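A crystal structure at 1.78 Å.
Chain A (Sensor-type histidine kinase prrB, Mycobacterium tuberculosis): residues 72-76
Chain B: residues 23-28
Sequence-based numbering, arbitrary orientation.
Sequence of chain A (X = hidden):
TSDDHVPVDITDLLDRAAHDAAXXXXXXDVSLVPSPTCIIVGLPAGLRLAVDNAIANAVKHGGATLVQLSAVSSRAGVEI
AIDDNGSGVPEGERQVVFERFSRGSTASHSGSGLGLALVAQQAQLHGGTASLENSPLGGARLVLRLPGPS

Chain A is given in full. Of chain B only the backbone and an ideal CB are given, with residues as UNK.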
ATOM      1  N   VAL A  72      12.253   3.538  10.776  1.00 37.07           N
ATOM      2  CA  VAL A  72      13.676   3.879  10.807  1.00 39.54           C
ATOM      3  C   VAL A  72      14.346   2.980   9.760  1.00 39.18           C
ATOM      4  O   VAL A  72      14.251   1.746   9.852  1.00 38.53           O
ATOM      5  CB  VAL A  72      14.237   3.583  12.216  1.00 38.92           C
ATOM      6  CG1 VAL A  72      15.769   3.629  12.245  1.00 46.45           C
ATOM      7  CG2 VAL A  72      13.661   4.567  13.239  1.00 43.20           C
ATOM      8  N   SER A  73      15.037   3.591   8.805  1.00 40.07           N
ATOM      9  CA  SER A  73      15.716   2.894   7.696  1.00 40.95           C
ATOM     10  C   SER A  73      17.190   2.650   7.930  1.00 40.61           C
ATOM     11  O   SER A  73      17.892   3.505   8.484  1.00 40.30           O
ATOM     12  CB  SER A  73      15.654   3.752   6.425  1.00 42.28           C
ATOM     13  OG  SER A  73      14.354   4.232   6.173  1.00 47.26           O
ATOM     14  N   SER A  74      17.667   1.530   7.420  1.00 40.60           N
ATOM     15  CA  SER A  74      19.089   1.169   7.483  1.00 41.82           C
ATOM     16  C   SER A  74      19.445   0.348   6.253  1.00 43.75           C
ATOM     17  O   SER A  74      18.574   0.047   5.418  1.00 42.58           O
ATOM     18  CB  SER A  74      19.382   0.385   8.781  1.00 42.58           C
ATOM     19  OG  SER A  74      18.627  -0.808   8.841  1.00 42.27           O
ATOM     20  N   ARG A  75      20.723  -0.006   6.120  1.00 44.75           N
ATOM     21  CA  ARG A  75      21.131  -0.810   4.986  1.00 46.24           C
ATOM     22  C   ARG A  75      20.389  -2.134   5.058  1.00 45.55           C
ATOM     23  O   ARG A  75      20.097  -2.698   4.055  1.00 46.54           O
ATOM     24  CB  ARG A  75      22.651  -1.025   4.984  1.00 46.34           C
ATOM     25  CG  ARG A  75      23.501   0.258   4.831  1.00 48.13           C
ATOM     26  CD  ARG A  75      24.956  -0.023   5.370  1.00 49.23           C
ATOM     27  NE  ARG A  75      25.947   1.023   5.051  1.00 59.84           N
ATOM     28  CZ  ARG A  75      26.945   0.876   4.174  1.00 60.40           C
ATOM     29  NH1 ARG A  75      27.098  -0.274   3.503  1.00 55.39           N
ATOM     30  NH2 ARG A  75      27.783   1.885   3.946  1.00 57.86           N
ATOM     31  N   ALA A  76      20.075  -2.595   6.271  1.00 45.00           N
ATOM     32  CA  ALA A  76      19.436  -3.903   6.535  1.00 43.53           C
ATOM     33  C   ALA A  76      17.945  -3.949   6.188  1.00 42.37           C
ATOM     34  O   ALA A  76      17.374  -5.019   5.951  1.00 42.93           O
ATOM     35  CB  ALA A  76      19.645  -4.283   8.005  1.00 43.69           C
TER
ATOM     36  N   UNK B  23      21.524   9.864   5.306  1.00 48.63           N
ATOM     37  CA  UNK B  23      21.386   9.312   6.665  1.00 49.90           C
ATOM     38  C   UNK B  23      21.719   7.821   6.791  1.00 49.96           C
ATOM     39  O   UNK B  23      22.177   7.348   7.849  1.00 50.13           O
ATOM     40  CB  UNK B  23      19.953   9.536   7.153  1.00 49.90           C
ATOM     41  N   UNK B  24      21.489   7.078   5.717  1.00 48.41           N
ATOM     42  CA  UNK B  24      21.781   5.670   5.711  1.00 47.10           C
ATOM     43  C   UNK B  24      23.256   5.352   5.498  1.00 47.48           C
ATOM     44  O   UNK B  24      23.755   4.339   6.024  1.00 47.02           O
ATOM     45  CB  UNK B  24      20.945   4.986   4.627  1.00 47.10           C
ATOM     46  N   UNK B  25      23.923   6.160   4.673  1.00 47.18           N
ATOM     47  CA  UNK B  25      25.284   5.864   4.268  1.00 48.00           C
ATOM     48  C   UNK B  25      26.169   6.986   4.768  1.00 49.29           C
ATOM     49  O   UNK B  25      26.214   8.060   4.171  1.00 48.32           O
ATOM     50  CB  UNK B  25      25.398   5.698   2.751  1.00 48.00           C
ATOM     51  N   UNK B  26      26.894   6.726   5.866  1.00 52.09           N
ATOM     52  CA  UNK B  26      27.636   7.831   6.500  1.00 53.98           C
ATOM     53  C   UNK B  26      28.852   8.313   5.669  1.00 55.03           C
ATOM     54  O   UNK B  26      29.232   9.492   5.745  1.00 55.89           O
ATOM     55  CB  UNK B  26      28.113   7.389   7.885  1.00 53.98           C
ATOM     56  N   UNK B  27      29.436   7.409   4.876  1.00 55.47           N
ATOM     57  CA  UNK B  27      30.541   7.754   3.971  1.00 55.96           C
ATOM     58  C   UNK B  27      30.148   8.819   2.931  1.00 54.45           C
ATOM     59  O   UNK B  27      30.993   9.546   2.402  1.00 55.97           O
ATOM     60  CB  UNK B  27      31.030   6.494   3.253  1.00 55.96           C
ATOM     61  N   UNK B  28      28.861   8.908   2.648  1.00 51.74           N
ATOM     62  CA  UNK B  28      28.444   9.209   1.300  1.00 48.74           C
ATOM     63  C   UNK B  28      28.144  10.667   1.080  1.00 47.56           C
ATOM     64  O   UNK B  28      27.434  11.274   1.854  1.00 47.47           O
ATOM     65  CB  UNK B  28      27.212   8.376   0.940  1.00 48.74           C
TER

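Position 23 lies in the last part of a helix. Its CA-to-CB bond points sideways, and nothing of the chain A stretch lies within 5.5 Å of the ideal CB. Chain A sets little limit here, and most helix-compatible residues would do. The residue is R23(B). Its side chain makes no contact with the chain A stretch.

Position 24 is still helical, and its CA-to-CB bond points toward chain A. The ideal CB sits 5.1 Å from S74(A) CA and 5.2 Å from R75(A) N, so there is room for more than a methyl. What lies ahead is backbone, the CB of S73(A) and the aliphatic start of R75(A). Leucine, isoleucine, valine or methionine would suit. The residue is I24(B). Its CD1 lies 3.9 Å from S73(A) CB. Its CG2 packs 3.7 Å from R75(A) N and 3.8 Å from R75(A) CG. The two branches thus cover different parts of the strand and the loop after it. One water accepts from R75(A) N at 3.3 Å and donates to I24(B) O at 3.1 Å, linking the chains where no direct hydrogen bond forms.

Position 25 leaves helical phi/psi, at -118/102, and begins a type I turn. The CA-to-CB bond points sideways, but the ideal CB is 4.7 Å from R75(A) NH2. An aromatic residue could reach the guanidinium; an acidic or amide side chain could also suit. The residue is Y25(B). Its CD1 lies over one face of the guanidinium, 3.8 Å from R75(A) NH2. That nitrogen is at the edge of the tyrosine ring, so the two planes are not stacked. Its OH is hydrogen-bonded elsewhere in the structure.

Position 26 has phi -71 in the second place of the turn, which proline fits well; other small or polar residues would also be possible. The residue is P26(B). Its CD is 4.4 Å from R75(A) NH2, near the guanidinium plane.

At position 27 the CA-to-CB bond points sideways, with no atom of the chain A stretch within 5.5 Å of the ideal CB. The positive end of R75(A) is nearby, so aspartate or glutamate would be favoured. The residue is D27(B), chi1 p. Its OD2 forms a long salt bridge to R75(A) NH2 at 3.7 Å.

Position 28 is out of reach of the chain A stretch, which leaves the choice open. The residue is L28(B). L28(B) N closes the turn with a hydrogen bond to Y25(B) O at 3.2 Å.

Chain B, residues 23-28: RIYPDL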
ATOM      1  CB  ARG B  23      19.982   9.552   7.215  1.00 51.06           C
ATOM      2  CG  ARG B  23      19.571  10.992   7.274  1.00 56.06           C
ATOM      3  CD  ARG B  23      18.122  11.115   7.775  1.00 70.57           C
ATOM      4  NE  ARG B  23      17.468  12.301   7.211  1.00 78.19           N
ATOM      5  CZ  ARG B  23      16.330  12.287   6.519  1.00 80.29           C
ATOM      6  NH1 ARG B  23      15.680  11.148   6.314  1.00 75.46           N
ATOM      7  NH2 ARG B  23      15.834  13.425   6.043  1.00 82.12           N
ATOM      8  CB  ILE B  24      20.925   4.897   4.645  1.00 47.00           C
ATOM      9  CG1 ILE B  24      19.428   5.112   4.909  1.00 43.77           C
ATOM     10  CG2 ILE B  24      21.261   3.381   4.678  1.00 46.11           C
ATOM     11  CD1 ILE B  24      18.503   4.422   3.912  1.00 46.34           C
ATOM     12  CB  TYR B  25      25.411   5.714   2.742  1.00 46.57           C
ATOM     13  CG  TYR B  25      24.448   4.721   2.120  1.00 46.79           C
ATOM     14  CD1 TYR B  25      24.697   3.344   2.186  1.00 40.10           C
ATOM     15  CD2 TYR B  25      23.284   5.170   1.452  1.00 41.13           C
ATOM     16  CE1 TYR B  25      23.844   2.437   1.591  1.00 44.61           C
ATOM     17  CE2 TYR B  25      22.418   4.281   0.873  1.00 38.77           C
ATOM     18  CZ  TYR B  25      22.685   2.927   0.934  1.00 43.34           C
ATOM     19  OH  TYR B  25      21.792   2.041   0.350  1.00 49.24           O
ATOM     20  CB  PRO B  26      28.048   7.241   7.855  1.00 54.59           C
ATOM     21  CG  PRO B  26      28.158   5.745   7.597  1.00 54.13           C
ATOM     22  CD  PRO B  26      27.128   5.420   6.524  1.00 51.83           C
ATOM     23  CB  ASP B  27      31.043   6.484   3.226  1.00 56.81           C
ATOM     24  CG  ASP B  27      29.934   5.798   2.333  1.00 61.71           C
ATOM     25  OD1 ASP B  27      30.069   5.855   1.058  1.00 58.94           O
ATOM     26  OD2 ASP B  27      28.949   5.201   2.910  1.00 54.80           O
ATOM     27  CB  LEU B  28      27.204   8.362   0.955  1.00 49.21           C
ATOM     28  CG  LEU B  28      26.537   8.593  -0.400  1.00 48.75           C
ATOM     29  CD1 LEU B  28      27.516   8.323  -1.521  1.00 46.22           C
ATOM     30  CD2 LEU B  28      25.260   7.646  -0.492  1.00 47.25           C
TER
HETATM   31  O   HOH W   1      22.287   2.343   7.824  1.00 53.47           O
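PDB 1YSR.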